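Local atomic coordinates of HpcE (Thermus thermophilus, PDB entry 1WZO), a protein that probably catalyses the isomerisation of 2-hydroxyhepta-2,4-diene-1,7-dioate in the breakdown of aromatic compounds, as a member of the fumarylacetoacetate hydrolase family. Residues B[86-89]-B[93-96]; B[106-109]-B[115-118]; B[170-173]-B[178-181]; B[194-199]-B[203-208]. All blocks are in the same frame, centred on the assembly; numbering follows the deposited sequence.

Contact 1 (B[86-89]-B[93-96])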
# COMPACT_ATOMS: atom_id res chain seq x y z
N LEU B 86 12.52 1.22 -23.13
CA LEU B 86 13.54 0.28 -23.55
C LEU B 86 13.07 -0.53 -24.75
O LEU B 86 12.03 -1.19 -24.72
CB LEU B 86 13.90 -0.66 -22.38
CG LEU B 86 14.41 0.08 -21.14
CD1 LEU B 86 14.56 -0.89 -19.98
CD2 LEU B 86 15.74 0.74 -21.46
N TYR B 87 13.85 -0.47 -25.83
CA TYR B 87 13.53 -1.18 -27.06
C TYR B 87 14.00 -2.64 -26.93
O TYR B 87 15.16 -2.89 -26.63
CB TYR B 87 14.22 -0.47 -28.23
CG TYR B 87 13.82 -0.97 -29.60
CD1 TYR B 87 14.35 -2.15 -30.12
CD2 TYR B 87 12.92 -0.25 -30.39
CE1 TYR B 87 14.00 -2.60 -31.39
CE2 TYR B 87 12.56 -0.68 -31.66
CZ TYR B 87 13.11 -1.86 -32.16
OH TYR B 87 12.78 -2.28 -33.43
N PRO B 88 13.11 -3.61 -27.17
CA PRO B 88 13.46 -5.03 -27.07
C PRO B 88 14.60 -5.40 -28.02
O PRO B 88 14.51 -5.18 -29.22
CB PRO B 88 12.17 -5.74 -27.44
CG PRO B 88 11.11 -4.77 -26.99
CD PRO B 88 11.67 -3.46 -27.47
N LYS B 89 15.66 -5.97 -27.46
CA LYS B 89 16.82 -6.38 -28.24
C LYS B 89 16.42 -7.27 -29.41
O LYS B 89 15.78 -8.30 -29.22
CB LYS B 89 17.81 -7.13 -27.35
CG LYS B 89 19.12 -7.50 -28.05
CD LYS B 89 19.92 -6.26 -28.40
CE LYS B 89 20.17 -5.40 -27.16
NZ LYS B 89 20.74 -6.21 -26.05
N PHE B 93 9.73 -4.77 -35.26
CA PHE B 93 8.52 -3.97 -35.39
C PHE B 93 7.89 -3.51 -34.07
O PHE B 93 6.96 -4.14 -33.57
CB PHE B 93 7.46 -4.76 -36.17
CG PHE B 93 8.00 -5.44 -37.41
CD1 PHE B 93 8.37 -6.78 -37.37
CD2 PHE B 93 8.13 -4.74 -38.60
CE1 PHE B 93 8.87 -7.41 -38.51
CE2 PHE B 93 8.63 -5.36 -39.75
CZ PHE B 93 9.00 -6.70 -39.70
N VAL B 94 8.39 -2.40 -33.53
CA VAL B 94 7.88 -1.82 -32.28
C VAL B 94 7.09 -0.56 -32.64
O VAL B 94 7.56 0.28 -33.40
CB VAL B 94 9.02 -1.45 -31.32
CG1 VAL B 94 8.46 -0.80 -30.06
CG2 VAL B 94 9.81 -2.70 -30.96
N HIS B 95 5.89 -0.44 -32.09
CA HIS B 95 5.00 0.69 -32.37
C HIS B 95 4.48 1.39 -31.13
O HIS B 95 4.24 0.77 -30.09
CB HIS B 95 3.79 0.20 -33.17
CG HIS B 95 4.12 -0.35 -34.52
ND1 HIS B 95 3.88 0.35 -35.69
CD2 HIS B 95 4.68 -1.53 -34.89
CE1 HIS B 95 4.28 -0.38 -36.72
NE2 HIS B 95 4.76 -1.52 -36.26
N TYR B 96 4.29 2.71 -31.25
CA TYR B 96 3.72 3.48 -30.15
C TYR B 96 2.22 3.40 -30.41
O TYR B 96 1.80 3.02 -31.51
CB TYR B 96 4.19 4.95 -30.19
CG TYR B 96 3.60 5.76 -31.34
CD1 TYR B 96 2.24 6.09 -31.37
CD2 TYR B 96 4.39 6.13 -32.43
CE1 TYR B 96 1.68 6.75 -32.47
CE2 TYR B 96 3.84 6.79 -33.54
CZ TYR B 96 2.49 7.10 -33.55
OH TYR B 96 1.92 7.71 -34.64
O HOH W 1 10.54 -0.99 -34.91
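Val94 lays its CG2 methyl over one face of the Tyr87 ring, and this pair supplies most of the surface buried between 86-89 and 93-96. The methyl lies 3.9 Å from the centroid of the Tyr87 ring and 28° off the ring normal, which meets the geometry of a CH-pi contact. Its closest ring atom is CE2, with Tyr87 CE2 to Val94 CG2 at 3.5 Å, so the methyl favours the outer half of the ring. The valine places CG1 anti to its backbone N (chi1 178°), which leaves CG2 as the branch turned to the tyrosine. Pro88 adds a looser apolar touch from its ring, CD standing 4.0 Å from Val94 CG2.

At the ring edge, in the ring plane, a water donates to Tyr87 OH at 3.0 Å and accepts from Val94 N at 2.9 Å. The hydroxyl also hydrogen-bonds Ala91 O in the short connection between the segments, while the backbone of Tyr87 pairs with Glu243. A phenylalanine here would probably keep the methyl-on-ring contact but deprive the water of the hydroxyl as an acceptor and leave Ala91 O without that partner. Tyr87 and Val94 lie on strands 85-87 and 94-104, and the link between them is mixed in kind: an apolar overlap through one ring face and a water-mediated polar bridge from the ring's edge to the backbone.

Contact 2 (B[106-109]-B[115-118])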
# COMPACT_ATOMS: atom_id res chain seq x y z
N ARG B 106 -14.49 6.33 -8.46
CA ARG B 106 -15.34 5.68 -7.47
C ARG B 106 -15.54 4.22 -7.83
O ARG B 106 -15.55 3.87 -9.00
CB ARG B 106 -16.71 6.36 -7.39
CG ARG B 106 -16.70 7.73 -6.71
CD ARG B 106 -18.12 8.20 -6.43
NE ARG B 106 -18.85 8.52 -7.65
CZ ARG B 106 -20.09 8.13 -7.90
NH1 ARG B 106 -20.76 7.39 -7.02
NH2 ARG B 106 -20.68 8.49 -9.03
N PRO B 107 -15.72 3.35 -6.82
CA PRO B 107 -15.92 1.91 -7.07
C PRO B 107 -17.05 1.66 -8.06
O PRO B 107 -18.15 2.20 -7.91
CB PRO B 107 -16.25 1.37 -5.68
CG PRO B 107 -15.46 2.26 -4.79
CD PRO B 107 -15.72 3.63 -5.38
N MET B 108 -16.77 0.85 -9.08
CA MET B 108 -17.75 0.53 -10.11
C MET B 108 -18.06 -0.96 -10.22
O MET B 108 -17.16 -1.78 -10.39
CB MET B 108 -17.25 1.01 -11.48
CG MET B 108 -16.89 2.48 -11.58
SD MET B 108 -16.39 2.88 -13.29
CE MET B 108 -18.01 3.13 -14.05
N LYS B 109 -19.34 -1.29 -10.12
CA LYS B 109 -19.81 -2.67 -10.27
C LYS B 109 -21.23 -2.57 -10.79
O LYS B 109 -22.09 -1.97 -10.14
CB LYS B 109 -19.78 -3.43 -8.94
CG LYS B 109 -20.14 -4.91 -9.10
CD LYS B 109 -19.17 -5.62 -10.05
CE LYS B 109 -19.58 -7.06 -10.34
NZ LYS B 109 -19.44 -7.95 -9.15
N ASP B 115 -24.67 6.23 -16.64
CA ASP B 115 -24.12 6.75 -15.39
C ASP B 115 -22.61 6.58 -15.25
O ASP B 115 -22.01 7.09 -14.30
CB ASP B 115 -24.75 6.05 -14.18
CG ASP B 115 -26.26 6.12 -14.17
OD1 ASP B 115 -26.81 7.24 -14.28
OD2 ASP B 115 -26.90 5.05 -14.04
N ALA B 116 -22.00 5.88 -16.20
CA ALA B 116 -20.57 5.60 -16.14
C ALA B 116 -19.62 6.78 -15.97
O ALA B 116 -18.76 6.75 -15.09
CB ALA B 116 -20.15 4.78 -17.36
N LEU B 117 -19.75 7.80 -16.80
CA LEU B 117 -18.84 8.94 -16.70
C LEU B 117 -18.89 9.62 -15.34
O LEU B 117 -17.98 10.36 -14.99
CB LEU B 117 -19.10 9.94 -17.83
CG LEU B 117 -18.81 9.41 -19.25
CD1 LEU B 117 -18.91 10.54 -20.27
CD2 LEU B 117 -17.42 8.79 -19.29
N ASP B 118 -19.94 9.37 -14.56
CA ASP B 118 -20.06 9.95 -13.23
C ASP B 118 -19.08 9.30 -12.25
O ASP B 118 -18.86 9.82 -11.15
CB ASP B 118 -21.48 9.79 -12.67
CG ASP B 118 -22.50 10.61 -13.42
OD1 ASP B 118 -22.19 11.77 -13.76
OD2 ASP B 118 -23.61 10.09 -13.66
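Arg106 reaches across to the 3-10 turn at 117-118 and sets its NH2 over the carbonyl group of Asp118, 3.7 Å from Asp118 C. The same nitrogen donates to Asp118 O at 3.1 Å, with a nearly straight N-H...O angle of 166°. The acceptor sits at the guanidinium edge, only 9° out of that plane, whereas the donor stands above the carbonyl plane, so the bond does not use a lone pair of the carbonyl oxygen. A bend at chi3 (-68°) turns the otherwise extended arginine chain to make this approach. The carboxylate takes a different course: Asp118 OD2 remains 5.7 Å from Arg106 NH2, too far for direct contact of the charges.

Deeper in, Met108 sends its terminal methyl to Ala116, CE meeting Ala116 O at 3.8 Å and Ala116 CB at 4.3 Å. Leu196 of helix 192-200 touches both Met108 and Ala116, and Arg106 also makes a cation-pi contact with Tyr119. The loop that follows strand 94-104 is thereby joined to the short helical stretch just before strand 120-131. A buried apolar touch lies beside an exposed polar one, where the arginine binds a main-chain carbonyl and its charge would probably feel the nearby carboxylate only through space.

Contact 3 (B[170-173]-B[178-181])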
# COMPACT_ATOMS: atom_id res chain seq x y z
N TRP B 170 -9.10 15.44 -29.89
CA TRP B 170 -8.20 15.04 -30.96
C TRP B 170 -6.98 14.33 -30.36
O TRP B 170 -6.62 14.58 -29.20
CB TRP B 170 -7.74 16.23 -31.82
CG TRP B 170 -7.16 17.42 -31.09
CD1 TRP B 170 -7.76 18.64 -30.93
CD2 TRP B 170 -5.86 17.54 -30.49
NE1 TRP B 170 -6.92 19.51 -30.28
CE2 TRP B 170 -5.74 18.86 -30.00
CE3 TRP B 170 -4.78 16.66 -30.33
CZ2 TRP B 170 -4.59 19.33 -29.35
CZ3 TRP B 170 -3.63 17.13 -29.69
CH2 TRP B 170 -3.55 18.44 -29.21
N LEU B 171 -6.39 13.44 -31.15
CA LEU B 171 -5.22 12.67 -30.73
C LEU B 171 -4.08 12.95 -31.71
O LEU B 171 -4.29 12.97 -32.92
CB LEU B 171 -5.52 11.17 -30.77
CG LEU B 171 -6.73 10.66 -29.99
CD1 LEU B 171 -7.03 9.24 -30.41
CD2 LEU B 171 -6.46 10.75 -28.50
N ARG B 172 -2.88 13.16 -31.18
CA ARG B 172 -1.73 13.41 -32.03
C ARG B 172 -0.48 12.74 -31.48
O ARG B 172 -0.30 12.63 -30.26
CB ARG B 172 -1.48 14.91 -32.17
CG ARG B 172 -2.55 15.60 -33.00
CD ARG B 172 -2.43 17.11 -32.91
NE ARG B 172 -3.56 17.75 -33.58
CZ ARG B 172 -3.91 19.01 -33.41
NH1 ARG B 172 -3.22 19.79 -32.59
NH2 ARG B 172 -4.96 19.50 -34.06
N ALA B 173 0.39 12.30 -32.38
CA ALA B 173 1.64 11.67 -32.00
C ALA B 173 2.76 12.19 -32.89
O ALA B 173 2.61 12.26 -34.11
CB ALA B 173 1.53 10.16 -32.13
N GLU B 178 8.40 15.39 -35.48
CA GLU B 178 7.59 15.34 -36.69
C GLU B 178 6.25 14.65 -36.47
O GLU B 178 6.19 13.53 -35.95
CB GLU B 178 8.35 14.66 -37.82
CG GLU B 178 7.59 14.64 -39.14
CD GLU B 178 8.48 14.32 -40.33
OE1 GLU B 178 7.94 14.16 -41.45
OE2 GLU B 178 9.72 14.24 -40.16
N LEU B 179 5.18 15.32 -36.88
CA LEU B 179 3.83 14.78 -36.75
C LEU B 179 3.70 13.47 -37.52
O LEU B 179 3.90 13.44 -38.73
CB LEU B 179 2.80 15.78 -37.26
CG LEU B 179 1.33 15.39 -37.14
CD1 LEU B 179 0.94 15.22 -35.68
CD2 LEU B 179 0.46 16.45 -37.80
N ARG B 180 3.38 12.40 -36.81
CA ARG B 180 3.23 11.09 -37.42
C ARG B 180 1.78 10.70 -37.63
O ARG B 180 1.45 10.01 -38.60
CB ARG B 180 3.87 10.02 -36.53
CG ARG B 180 5.38 9.93 -36.58
CD ARG B 180 5.86 9.41 -37.93
NE ARG B 180 7.22 8.87 -37.82
CZ ARG B 180 7.52 7.68 -37.31
NH1 ARG B 180 6.55 6.88 -36.87
NH2 ARG B 180 8.78 7.29 -37.23
N GLN B 181 0.91 11.14 -36.74
CA GLN B 181 -0.49 10.74 -36.83
C GLN B 181 -1.47 11.66 -36.12
O GLN B 181 -1.14 12.32 -35.13
CB GLN B 181 -0.59 9.32 -36.27
CG GLN B 181 -1.98 8.81 -35.97
CD GLN B 181 -1.93 7.42 -35.35
OE1 GLN B 181 -1.08 7.13 -34.49
NE2 GLN B 181 -2.84 6.55 -35.77
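With CG anti to its backbone N (chi1 -178°), Leu179 brings CD1 in beside the opposite strand, 3.7 Å from Ala173 O. Arg172, by contrast, has CG anti to its carbonyl carbon and an extended chain that leads back along its own strand: NH1 lies 3.5 Å above the plane of the Trp170 ring, offset toward the rim, and the guanidinium in turn has Trp170 CD2 over its centre. Between the strands, Leu179 CD1 and Arg172 CB come within 4.3 Å.

The backbone carries the rest. Ala173 and Gln181 form an antiparallel hydrogen-bonded pair, Ala173 N donating to Gln181 O at 3.1 Å. Ala173 O receives two N-H groups: Arg180 N at 2.8 Å, in the carbonyl plane with an N-H...O angle of 163°, and Gln181 N at 3.3 Å in a weak bond. Two consecutive residues facing one is the mark of a classic beta bulge, and the helical psi of Arg180 (-33°) accords with it. Gln181 O also takes a CA-H...O contact from Arg172 CA.

Both segments belong to the beta hairpin 170-175/178-184. The ends of the bulge residues are engaged beyond it, Arg180 with Ile219 O and Gln221 O, and Gln181 with Pro216 O and Tyr96 OH. The chemistry is therefore chiefly main-chain: a carbonyl shared by two donors absorbs the extra residue, and the two polar side chains of the bulge are left to bind neighbouring loops and strands.

Contact 4 (B[194-199]-B[203-208])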
# COMPACT_ATOMS: atom_id res chain seq x y z
N GLU B 194 -19.52 2.94 -22.57
CA GLU B 194 -19.86 1.57 -22.91
C GLU B 194 -18.82 0.57 -22.40
O GLU B 194 -19.16 -0.53 -21.97
CB GLU B 194 -20.03 1.42 -24.42
CG GLU B 194 -21.25 2.16 -24.97
CD GLU B 194 -21.32 2.08 -26.48
OE1 GLU B 194 -20.33 2.46 -27.13
OE2 GLU B 194 -22.36 1.64 -27.01
N LEU B 195 -17.55 0.97 -22.46
CA LEU B 195 -16.46 0.12 -22.00
C LEU B 195 -16.52 -0.10 -20.48
O LEU B 195 -16.36 -1.23 -20.00
CB LEU B 195 -15.11 0.74 -22.40
CG LEU B 195 -14.78 0.73 -23.89
CD1 LEU B 195 -13.54 1.55 -24.17
CD2 LEU B 195 -14.57 -0.72 -24.36
N LEU B 196 -16.75 0.97 -19.73
CA LEU B 196 -16.84 0.86 -18.28
C LEU B 196 -18.06 0.05 -17.85
O LEU B 196 -18.06 -0.61 -16.81
CB LEU B 196 -16.88 2.25 -17.63
CG LEU B 196 -15.61 3.10 -17.78
CD1 LEU B 196 -15.89 4.51 -17.25
CD2 LEU B 196 -14.44 2.46 -17.03
N GLU B 197 -19.11 0.09 -18.67
CA GLU B 197 -20.32 -0.68 -18.37
C GLU B 197 -20.01 -2.16 -18.60
O GLU B 197 -20.33 -3.01 -17.78
CB GLU B 197 -21.46 -0.26 -19.29
CG GLU B 197 -22.72 -1.11 -19.15
CD GLU B 197 -23.78 -0.73 -20.18
OE1 GLU B 197 -23.52 -0.90 -21.39
OE2 GLU B 197 -24.87 -0.27 -19.78
N PHE B 198 -19.38 -2.44 -19.74
CA PHE B 198 -19.03 -3.81 -20.10
C PHE B 198 -18.14 -4.45 -19.05
O PHE B 198 -18.38 -5.59 -18.63
CB PHE B 198 -18.32 -3.83 -21.46
CG PHE B 198 -17.90 -5.21 -21.90
CD1 PHE B 198 -18.85 -6.11 -22.38
CD2 PHE B 198 -16.58 -5.62 -21.79
CE1 PHE B 198 -18.47 -7.41 -22.75
CE2 PHE B 198 -16.19 -6.91 -22.16
CZ PHE B 198 -17.15 -7.81 -22.64
N ILE B 199 -17.11 -3.72 -18.64
CA ILE B 199 -16.15 -4.22 -17.66
C ILE B 199 -16.73 -4.36 -16.27
O ILE B 199 -16.66 -5.44 -15.67
CB ILE B 199 -14.89 -3.32 -17.61
CG1 ILE B 199 -14.21 -3.30 -18.98
CG2 ILE B 199 -13.92 -3.82 -16.53
CD1 ILE B 199 -13.12 -2.24 -19.13
N MET B 203 -16.46 -7.23 -13.36
CA MET B 203 -15.24 -6.91 -12.62
C MET B 203 -15.37 -5.58 -11.88
O MET B 203 -15.66 -4.56 -12.49
CB MET B 203 -14.07 -6.82 -13.60
CG MET B 203 -12.72 -6.49 -12.96
SD MET B 203 -11.43 -6.15 -14.18
CE MET B 203 -11.46 -7.64 -15.16
N THR B 204 -15.15 -5.59 -10.57
CA THR B 204 -15.24 -4.36 -9.79
C THR B 204 -14.05 -3.45 -10.08
O THR B 204 -12.89 -3.84 -9.90
CB THR B 204 -15.26 -4.66 -8.28
OG1 THR B 204 -16.40 -5.46 -7.96
CG2 THR B 204 -15.32 -3.36 -7.47
N LEU B 205 -14.32 -2.23 -10.55
CA LEU B 205 -13.23 -1.29 -10.82
C LEU B 205 -13.12 -0.40 -9.59
O LEU B 205 -14.12 0.07 -9.05
CB LEU B 205 -13.52 -0.44 -12.06
CG LEU B 205 -13.63 -1.22 -13.38
CD1 LEU B 205 -13.92 -0.27 -14.52
CD2 LEU B 205 -12.34 -1.99 -13.63
N GLU B 206 -11.89 -0.19 -9.13
CA GLU B 206 -11.66 0.61 -7.94
C GLU B 206 -11.01 1.94 -8.28
O GLU B 206 -10.46 2.11 -9.37
CB GLU B 206 -10.76 -0.19 -6.98
CG GLU B 206 -11.25 -1.62 -6.75
CD GLU B 206 -10.27 -2.48 -5.97
OE1 GLU B 206 -9.05 -2.42 -6.26
OE2 GLU B 206 -10.72 -3.23 -5.09
N PRO B 207 -11.08 2.92 -7.35
CA PRO B 207 -10.47 4.23 -7.60
C PRO B 207 -9.01 4.04 -8.02
O PRO B 207 -8.27 3.27 -7.40
CB PRO B 207 -10.60 4.93 -6.25
CG PRO B 207 -11.92 4.39 -5.74
CD PRO B 207 -11.79 2.90 -6.05
N TYR B 208 -8.61 4.76 -9.06
CA TYR B 208 -7.27 4.73 -9.63
C TYR B 208 -7.00 3.59 -10.60
O TYR B 208 -5.88 3.44 -11.09
CB TYR B 208 -6.21 4.81 -8.53
CG TYR B 208 -6.28 6.13 -7.80
CD1 TYR B 208 -6.68 6.20 -6.47
CD2 TYR B 208 -6.05 7.33 -8.48
CE1 TYR B 208 -6.86 7.44 -5.83
CE2 TYR B 208 -6.23 8.57 -7.86
CZ TYR B 208 -6.63 8.61 -6.53
OH TYR B 208 -6.82 9.83 -5.91
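Leu205 pushes its two methyl groups against helix 192-200, meeting Leu196 and Ile199, which lie roughly one turn apart. Leu205 CD1 touches Leu196 CD2 at 3.7 Å, and Leu205 CD2 touches Ile199 CG2 at 3.8 Å; the leucine side chain crosses each partner at about a right angle. Ile199 has CG2 anti to its backbone N, with CG1 beside that nitrogen (chi1 -60°), which presents the CG2 methyl to the loop. The same methyl also meets Met203, SD lying 4.1 Å from Ile199 CG2. Cutting Leu205 back to an alanine removes both methyls and is likely to open a gap beside Leu196 and Ile199.

One backbone bond fixes the start of the following chain: Met203 N donates to Ile199 O at 2.9 Å, with an N-H...O angle of 148°. It spans four residues, as in a helical turn, although Met203 itself is in loop conformation. Further out, Leu211 of strand 210-212 covers Leu196 and Ile199, and the backbone of Leu205 pairs with that of Met108. A neighbouring subunit reaches this loop, where its Asp149 hydrogen-bonds Thr204 OG1. The arrangement is a loop that follows the C-terminal turn of helix 192-200, runs roughly crosswise to it with Leu205 set against Leu196 and Ile199, and leads on to strand 210-212, within the fumarylacetoacetate hydrolase-type C-terminal region.

In the fold
The four contacts follow one another along the chain, each closing before the next opens, and gather into two groups on opposite sides of the chain's centre. Contacts 2 and 4 have centres about 7 Å apart and touch, Lys109 packing on Thr204; Asp149 of one neighbouring subunit bonds both residues, so the two contacts form one packed unit at a subunit interface. Contacts 1 and 3, about 19 Å apart between centres, meet where Tyr96 packs on Ala173, and both reach the five-strand sheet that includes 85-87, 170-175 and 178-184. Centres of contacts 1 and 2 lie about 35 Å apart, and the bulged strand 94-104 spans most of that distance, running from contact 1 to the loop of contact 2.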